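Local atomic coordinates of tudor domain-containing protein 1 (Mus musculus, PDB entry 4B9W), a protein that acts in spermatogenesis to repress transposable elements through the piRNA pathway, using its Tudor domains to bind arginine-methylated Piwi proteins. Residues A[73-84]-A[113-124]. Residues are numbered along the deposited sequence; the frame is centred on the assembly and turned at random.
Sequences CAFFSGDGNWYR and QLQAILPQFLLL
Arg84 holds two carbonyls, that of Phe121 at the end of the 3-10 segment 119-121 and that of Leu124 in the loop beyond it. Arg84 NH1 bonds Leu124 O at 2.8 Å, in the guanidinium plane, while Arg84 NH2 meets the same oxygen at 3.2 Å from above its carbonyl plane. Arg84 NH1 also donates to Phe121 O at 3.0 Å, a more bent bond tilted from the guanidinium. A turn at chi3 (-70°) swings the head toward these oxygens, and Arg84 CG lies 3.9 Å from Ile117 CD1. That methyl-bearing arm stands anti to the backbone N of Ile117, and its CG1 also touches Cys73 SG.

Nearer the strands, Cys73 and Gln115 form an antiparallel hydrogen-bonded pair, with Cys73 N to Gln115 O at 2.8 Å; Phe75 N to Gln113 O continues the ladder, which sets strand 114-116 at one edge of the five-stranded Tudor sheet. The Gln115 amide stands steeply over one face of Trp82, Gln115 NE2 to Trp82 CH2 3.2 Å, and Phe75 CB covers the opposite face. On the other side of the sheet Ala74 CB packs on Leu114 CD2.

Second-shell bonds fix these groups: Cys56 O takes Gln115 NE2, Asn62 ND2 reaches Gln115 OE1, and Asp102 forms a salt bridge with Arg84 NH2. A methionine in place of Arg84 would probably leave the carbonyls of Phe121 and Leu124 without these donors and Asp102 without its cationic mate. Tyr83 of the same sheet packs on the modified side chain of the bound peptide, while a buried cation, probably balanced by Asp102, ties strand 81-90 to the loop and 3-10 segment that follow strand 114-116.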
ATOM      1  N   CYS A  73     -14.576  -8.913  11.327  1.00 12.65           N
ATOM      2  CA  CYS A  73     -15.134  -7.720  11.928  1.00 12.40           C
ATOM      3  C   CYS A  73     -13.988  -7.099  12.681  1.00 12.45           C
ATOM      4  O   CYS A  73     -13.291  -7.795  13.427  1.00 12.04           O
ATOM      5  CB  CYS A  73     -16.233  -8.065  12.945  1.00 13.03           C
ATOM      6  SG  CYS A  73     -17.707  -8.868  12.265  1.00 13.06           S
ATOM      7  N   ALA A  74     -13.788  -5.792  12.508  1.00 12.77           N
ATOM      8  CA  ALA A  74     -12.691  -5.081  13.161  1.00 12.35           C
ATOM      9  C   ALA A  74     -13.238  -3.839  13.851  1.00 12.33           C
ATOM     10  O   ALA A  74     -14.086  -3.159  13.305  1.00 12.25           O
ATOM     11  CB  ALA A  74     -11.617  -4.695  12.139  1.00 11.83           C
ATOM     12  N   PHE A  75     -12.746  -3.558  15.051  1.00 12.50           N
ATOM     13  CA  PHE A  75     -13.152  -2.385  15.817  1.00 13.13           C
ATOM     14  C   PHE A  75     -12.432  -1.158  15.257  1.00 13.05           C
ATOM     15  O   PHE A  75     -11.233  -1.194  15.076  1.00 12.56           O
ATOM     16  CB  PHE A  75     -12.775  -2.622  17.290  1.00 13.49           C
ATOM     17  CG  PHE A  75     -13.100  -1.492  18.205  1.00 13.82           C
ATOM     18  CD1 PHE A  75     -14.388  -1.304  18.654  1.00 14.47           C
ATOM     19  CD2 PHE A  75     -12.111  -0.631  18.648  1.00 14.00           C
ATOM     20  CE1 PHE A  75     -14.696  -0.250  19.508  1.00 14.60           C
ATOM     21  CE2 PHE A  75     -12.411   0.419  19.507  1.00 14.12           C
ATOM     22  CZ  PHE A  75     -13.698   0.607  19.938  1.00 14.38           C
ATOM     23  N   PHE A  76     -13.167  -0.095  14.950  1.00 14.08           N
ATOM     24  CA  PHE A  76     -12.579   1.156  14.443  1.00 15.14           C
ATOM     25  C   PHE A  76     -12.588   2.223  15.547  1.00 16.41           C
ATOM     26  O   PHE A  76     -13.650   2.730  15.951  1.00 15.91           O
ATOM     27  CB  PHE A  76     -13.335   1.642  13.185  1.00 14.98           C
ATOM     28  CG  PHE A  76     -12.857   2.967  12.658  1.00 14.35           C
ATOM     29  CD1 PHE A  76     -11.508   3.176  12.382  1.00 14.23           C
ATOM     30  CD2 PHE A  76     -13.743   4.025  12.462  1.00 14.29           C
ATOM     31  CE1 PHE A  76     -11.053   4.394  11.908  1.00 14.15           C
ATOM     32  CE2 PHE A  76     -13.290   5.247  11.995  1.00 14.13           C
ATOM     33  CZ  PHE A  76     -11.941   5.436  11.720  1.00 14.17           C
ATOM     34  N   SER A  77     -11.398   2.540  16.049  1.00 17.70           N
ATOM     35  CA  SER A  77     -11.250   3.427  17.206  1.00 18.70           C
ATOM     36  C   SER A  77     -11.672   4.871  16.897  1.00 18.79           C
ATOM     37  O   SER A  77     -12.047   5.603  17.804  1.00 18.73           O
ATOM     38  CB  SER A  77      -9.802   3.413  17.686  1.00 19.09           C
ATOM     39  OG  SER A  77      -8.992   3.748  16.583  1.00 20.22           O
ATOM     40  N   GLY A  78     -11.607   5.260  15.626  1.00 18.17           N
ATOM     41  CA  GLY A  78     -12.163   6.530  15.160  1.00 18.09           C
ATOM     42  C   GLY A  78     -13.580   6.842  15.645  1.00 18.18           C
ATOM     43  O   GLY A  78     -13.845   7.973  16.040  1.00 18.97           O
ATOM     44  N   ASP A  79     -14.495   5.870  15.618  1.00 17.24           N
ATOM     45  CA  ASP A  79     -15.839   6.094  16.184  1.00 17.03           C
ATOM     46  C   ASP A  79     -16.297   5.044  17.211  1.00 16.41           C
ATOM     47  O   ASP A  79     -17.405   5.130  17.715  1.00 15.35           O
ATOM     48  CB  ASP A  79     -16.877   6.186  15.062  1.00 17.94           C
ATOM     49  CG  ASP A  79     -17.095   4.853  14.345  1.00 18.27           C
ATOM     50  OD1 ASP A  79     -16.361   3.883  14.635  1.00 18.59           O
ATOM     51  OD2 ASP A  79     -18.002   4.782  13.486  1.00 17.67           O
ATOM     52  N   GLY A  80     -15.470   4.046  17.500  1.00 15.41           N
ATOM     53  CA  GLY A  80     -15.793   3.068  18.543  1.00 15.48           C
ATOM     54  C   GLY A  80     -16.835   2.027  18.178  1.00 15.09           C
ATOM     55  O   GLY A  80     -17.502   1.477  19.049  1.00 15.92           O
ATOM     56  N   ASN A  81     -16.958   1.729  16.893  1.00 14.82           N
ATOM     57  CA  ASN A  81     -17.893   0.716  16.424  1.00 14.02           C
ATOM     58  C   ASN A  81     -17.175  -0.378  15.630  1.00 13.40           C
ATOM     59  O   ASN A  81     -16.047  -0.179  15.139  1.00 12.30           O
ATOM     60  CB  ASN A  81     -18.947   1.373  15.548  1.00 14.66           C
ATOM     61  CG  ASN A  81     -19.790   2.410  16.309  1.00 15.52           C
ATOM     62  OD1 ASN A  81     -20.225   2.161  17.434  1.00 15.13           O
ATOM     63  ND2 ASN A  81     -20.023   3.562  15.693  1.00 15.32           N
ATOM     64  N   TRP A  82     -17.834  -1.519  15.470  1.00 12.33           N
ATOM     65  CA  TRP A  82     -17.297  -2.600  14.642  1.00 12.12           C
ATOM     66  C   TRP A  82     -17.709  -2.481  13.178  1.00 12.08           C
ATOM     67  O   TRP A  82     -18.821  -2.068  12.853  1.00 11.99           O
ATOM     68  CB  TRP A  82     -17.702  -3.925  15.235  1.00 12.30           C
ATOM     69  CG  TRP A  82     -17.089  -4.131  16.601  1.00 12.40           C
ATOM     70  CD1 TRP A  82     -17.453  -3.526  17.811  1.00 12.46           C
ATOM     71  CD2 TRP A  82     -15.951  -4.998  16.941  1.00 12.73           C
ATOM     72  NE1 TRP A  82     -16.649  -3.947  18.834  1.00 12.57           N
ATOM     73  CE2 TRP A  82     -15.728  -4.830  18.389  1.00 12.81           C
ATOM     74  CE3 TRP A  82     -15.112  -5.835  16.219  1.00 12.65           C
ATOM     75  CZ2 TRP A  82     -14.729  -5.517  19.059  1.00 12.74           C
ATOM     76  CZ3 TRP A  82     -14.107  -6.526  16.909  1.00 12.89           C
ATOM     77  CH2 TRP A  82     -13.931  -6.379  18.295  1.00 12.94           C
ATOM     78  N   TYR A  83     -16.802  -2.805  12.262  1.00 11.13           N
ATOM     79  CA  TYR A  83     -17.164  -2.825  10.854  1.00 10.91           C
ATOM     80  C   TYR A  83     -16.550  -4.031  10.159  1.00 10.54           C
ATOM     81  O   TYR A  83     -15.691  -4.710  10.711  1.00 10.16           O
ATOM     82  CB  TYR A  83     -16.690  -1.542  10.172  1.00 11.33           C
ATOM     83  CG  TYR A  83     -17.331  -0.291  10.728  1.00 11.64           C
ATOM     84  CD1 TYR A  83     -18.564   0.129  10.271  1.00 11.69           C
ATOM     85  CD2 TYR A  83     -16.698   0.458  11.727  1.00 12.08           C
ATOM     86  CE1 TYR A  83     -19.171   1.260  10.777  1.00 12.26           C
ATOM     87  CE2 TYR A  83     -17.290   1.607  12.240  1.00 12.44           C
ATOM     88  CZ  TYR A  83     -18.525   2.005  11.751  1.00 12.43           C
ATOM     89  OH  TYR A  83     -19.142   3.132  12.240  1.00 12.93           O
ATOM     90  N   ARG A  84     -16.993  -4.265   8.929  1.00 10.52           N
ATOM     91  CA  ARG A  84     -16.446  -5.315   8.089  1.00 10.80           C
ATOM     92  C   ARG A  84     -15.044  -4.938   7.642  1.00 10.53           C
ATOM     93  O   ARG A  84     -14.755  -3.765   7.404  1.00 10.42           O
ATOM     94  CB  ARG A  84     -17.335  -5.553   6.883  1.00 11.14           C
ATOM     95  CG  ARG A  84     -18.756  -5.982   7.256  1.00 11.28           C
ATOM     96  CD  ARG A  84     -19.481  -6.579   6.084  1.00 11.56           C
ATOM     97  NE  ARG A  84     -19.811  -5.595   5.048  1.00 11.80           N
ATOM     98  CZ  ARG A  84     -20.417  -5.899   3.906  1.00 11.89           C
ATOM     99  NH1 ARG A  84     -20.752  -7.155   3.642  1.00 11.83           N
ATOM    100  NH2 ARG A  84     -20.673  -4.950   3.007  1.00 12.01           N
ATOM    101  N   GLN A 113      -9.334  -6.579  18.965  1.00 16.54           N
ATOM    102  CA  GLN A 113     -10.112  -5.677  18.144  1.00 16.02           C
ATOM    103  C   GLN A 113     -10.548  -6.363  16.826  1.00 16.04           C
ATOM    104  O   GLN A 113     -11.035  -5.712  15.899  1.00 16.14           O
ATOM    105  CB  GLN A 113      -9.301  -4.401  17.896  1.00 16.20           C
ATOM    106  CG  GLN A 113      -9.107  -3.547  19.139  1.00 15.89           C
ATOM    107  CD  GLN A 113      -8.242  -2.301  18.923  1.00 16.17           C
ATOM    108  OE1 GLN A 113      -7.292  -2.297  18.132  1.00 15.97           O
ATOM    109  NE2 GLN A 113      -8.569  -1.233  19.643  1.00 15.57           N
ATOM    110  N   LEU A 114     -10.380  -7.686  16.775  1.00 15.30           N
ATOM    111  CA  LEU A 114     -10.774  -8.510  15.653  1.00 15.44           C
ATOM    112  C   LEU A 114     -11.740  -9.593  16.139  1.00 15.61           C
ATOM    113  O   LEU A 114     -11.568 -10.136  17.216  1.00 15.25           O
ATOM    114  CB  LEU A 114      -9.550  -9.189  15.051  1.00 15.54           C
ATOM    115  CG  LEU A 114      -8.528  -8.292  14.363  1.00 15.43           C
ATOM    116  CD1 LEU A 114      -7.342  -9.149  13.938  1.00 15.62           C
ATOM    117  CD2 LEU A 114      -9.176  -7.591  13.178  1.00 15.07           C
ATOM    118  N   GLN A 115     -12.766  -9.863  15.348  1.00 15.73           N
ATOM    119  CA  GLN A 115     -13.665 -10.976  15.579  1.00 16.69           C
ATOM    120  C   GLN A 115     -13.939 -11.654  14.237  1.00 17.16           C
ATOM    121  O   GLN A 115     -13.998 -10.992  13.182  1.00 16.34           O
ATOM    122  CB  GLN A 115     -14.973 -10.494  16.245  1.00 16.74           C
ATOM    123  CG  GLN A 115     -14.751  -9.939  17.651  1.00 17.14           C
ATOM    124  CD  GLN A 115     -16.049  -9.712  18.412  1.00 18.24           C
ATOM    125  OE1 GLN A 115     -16.958 -10.544  18.360  1.00 17.89           O
ATOM    126  NE2 GLN A 115     -16.146  -8.570  19.117  1.00 18.87           N
ATOM    127  N   ALA A 116     -14.092 -12.973  14.265  1.00 17.89           N
ATOM    128  CA  ALA A 116     -14.521 -13.712  13.068  1.00 18.24           C
ATOM    129  C   ALA A 116     -15.836 -13.117  12.522  1.00 17.72           C
ATOM    130  O   ALA A 116     -16.668 -12.654  13.296  1.00 17.21           O
ATOM    131  CB  ALA A 116     -14.687 -15.198  13.378  1.00 17.64           C
ATOM    132  N   ILE A 117     -15.987 -13.082  11.197  1.00 17.79           N
ATOM    133  CA  ILE A 117     -17.245 -12.652  10.579  1.00 17.90           C
ATOM    134  C   ILE A 117     -18.052 -13.897  10.167  1.00 18.79           C
ATOM    135  O   ILE A 117     -17.480 -14.976   9.966  1.00 18.74           O
ATOM    136  CB  ILE A 117     -17.012 -11.705   9.381  1.00 17.92           C
ATOM    137  CG1 ILE A 117     -18.321 -10.973   9.041  1.00 17.43           C
ATOM    138  CG2 ILE A 117     -16.439 -12.456   8.177  1.00 17.42           C
ATOM    139  CD1 ILE A 117     -18.144  -9.714   8.214  1.00 16.96           C
ATOM    140  N   LEU A 118     -19.370 -13.760  10.101  1.00 18.99           N
ATOM    141  CA  LEU A 118     -20.219 -14.864   9.697  1.00 20.00           C
ATOM    142  C   LEU A 118     -20.787 -14.605   8.301  1.00 20.11           C
ATOM    143  O   LEU A 118     -20.975 -13.454   7.914  1.00 20.71           O
ATOM    144  CB  LEU A 118     -21.333 -15.072  10.723  1.00 20.30           C
ATOM    145  CG  LEU A 118     -20.853 -15.434  12.130  1.00 20.69           C
ATOM    146  CD1 LEU A 118     -22.053 -15.625  13.033  1.00 20.85           C
ATOM    147  CD2 LEU A 118     -20.009 -16.704  12.122  1.00 21.01           C
ATOM    148  N   PRO A 119     -21.031 -15.679   7.523  1.00 20.38           N
ATOM    149  CA  PRO A 119     -21.502 -15.567   6.141  1.00 20.61           C
ATOM    150  C   PRO A 119     -22.726 -14.677   5.912  1.00 20.10           C
ATOM    151  O   PRO A 119     -22.888 -14.116   4.822  1.00 19.68           O
ATOM    152  CB  PRO A 119     -21.843 -17.014   5.785  1.00 21.87           C
ATOM    153  CG  PRO A 119     -20.896 -17.825   6.594  1.00 21.11           C
ATOM    154  CD  PRO A 119     -20.717 -17.078   7.879  1.00 20.77           C
ATOM    155  N   GLN A 120     -23.596 -14.542   6.901  1.00 19.65           N
ATOM    156  CA  GLN A 120     -24.806 -13.756   6.682  1.00 20.07           C
ATOM    157  C   GLN A 120     -24.514 -12.273   6.679  1.00 19.79           C
ATOM    158  O   GLN A 120     -25.323 -11.492   6.201  1.00 19.50           O
ATOM    159  CB  GLN A 120     -25.880 -14.051   7.718  1.00 21.21           C
ATOM    160  CG  GLN A 120     -25.435 -13.896   9.157  1.00 22.44           C
ATOM    161  CD  GLN A 120     -25.157 -15.238   9.797  1.00 24.20           C
ATOM    162  OE1 GLN A 120     -24.427 -16.083   9.238  1.00 24.51           O
ATOM    163  NE2 GLN A 120     -25.747 -15.454  10.972  1.00 25.07           N
ATOM    164  N   PHE A 121     -23.371 -11.891   7.245  1.00 18.75           N
ATOM    165  CA  PHE A 121     -22.912 -10.511   7.193  1.00 19.12           C
ATOM    166  C   PHE A 121     -22.119 -10.180   5.931  1.00 18.05           C
ATOM    167  O   PHE A 121     -21.649  -9.062   5.789  1.00 17.53           O
ATOM    168  CB  PHE A 121     -22.045 -10.201   8.420  1.00 19.55           C
ATOM    169  CG  PHE A 121     -22.771 -10.340   9.728  1.00 19.78           C
ATOM    170  CD1 PHE A 121     -23.962  -9.657   9.953  1.00 20.45           C
ATOM    171  CD2 PHE A 121     -22.253 -11.128  10.744  1.00 20.42           C
ATOM    172  CE1 PHE A 121     -24.623  -9.768  11.165  1.00 20.84           C
ATOM    173  CE2 PHE A 121     -22.917 -11.262  11.954  1.00 20.59           C
ATOM    174  CZ  PHE A 121     -24.097 -10.569  12.171  1.00 21.22           C
ATOM    175  N   LEU A 122     -21.971 -11.143   5.027  1.00 18.09           N
ATOM    176  CA  LEU A 122     -21.191 -10.953   3.803  1.00 17.72           C
ATOM    177  C   LEU A 122     -22.082 -10.962   2.563  1.00 17.72           C
ATOM    178  O   LEU A 122     -21.589 -10.978   1.441  1.00 17.42           O
ATOM    179  CB  LEU A 122     -20.121 -12.037   3.671  1.00 17.34           C
ATOM    180  CG  LEU A 122     -18.951 -12.075   4.657  1.00 16.93           C
ATOM    181  CD1 LEU A 122     -18.139 -13.333   4.393  1.00 16.67           C
ATOM    182  CD2 LEU A 122     -18.067 -10.835   4.538  1.00 16.75           C
ATOM    183  N   LEU A 123     -23.394 -10.931   2.759  1.00 18.11           N
ATOM    184  CA  LEU A 123     -24.334 -10.882   1.621  1.00 18.28           C
ATOM    185  C   LEU A 123     -24.336  -9.515   0.912  1.00 17.41           C
ATOM    186  O   LEU A 123     -24.338  -9.454  -0.318  1.00 18.76           O
ATOM    187  CB  LEU A 123     -25.745 -11.230   2.098  1.00 19.14           C
ATOM    188  CG  LEU A 123     -25.849 -12.644   2.674  1.00 19.97           C
ATOM    189  CD1 LEU A 123     -27.244 -12.905   3.239  1.00 20.66           C
ATOM    190  CD2 LEU A 123     -25.494 -13.654   1.594  1.00 21.02           C
ATOM    191  N   LEU A 124     -24.351  -8.435   1.682  1.00 15.31           N
ATOM    192  CA  LEU A 124     -24.280  -7.095   1.130  1.00 14.58           C
ATOM    193  C   LEU A 124     -22.907  -6.908   0.459  1.00 14.10           C
ATOM    194  O   LEU A 124     -21.877  -7.217   1.045  1.00 14.08           O
ATOM    195  CB  LEU A 124     -24.478  -6.071   2.238  1.00 14.33           C
ATOM    196  CG  LEU A 124     -24.580  -4.606   1.849  1.00 14.35           C
ATOM    197  CD1 LEU A 124     -25.926  -4.295   1.183  1.00 14.22           C
ATOM    198  CD2 LEU A 124     -24.349  -3.758   3.089  1.00 13.74           C
TER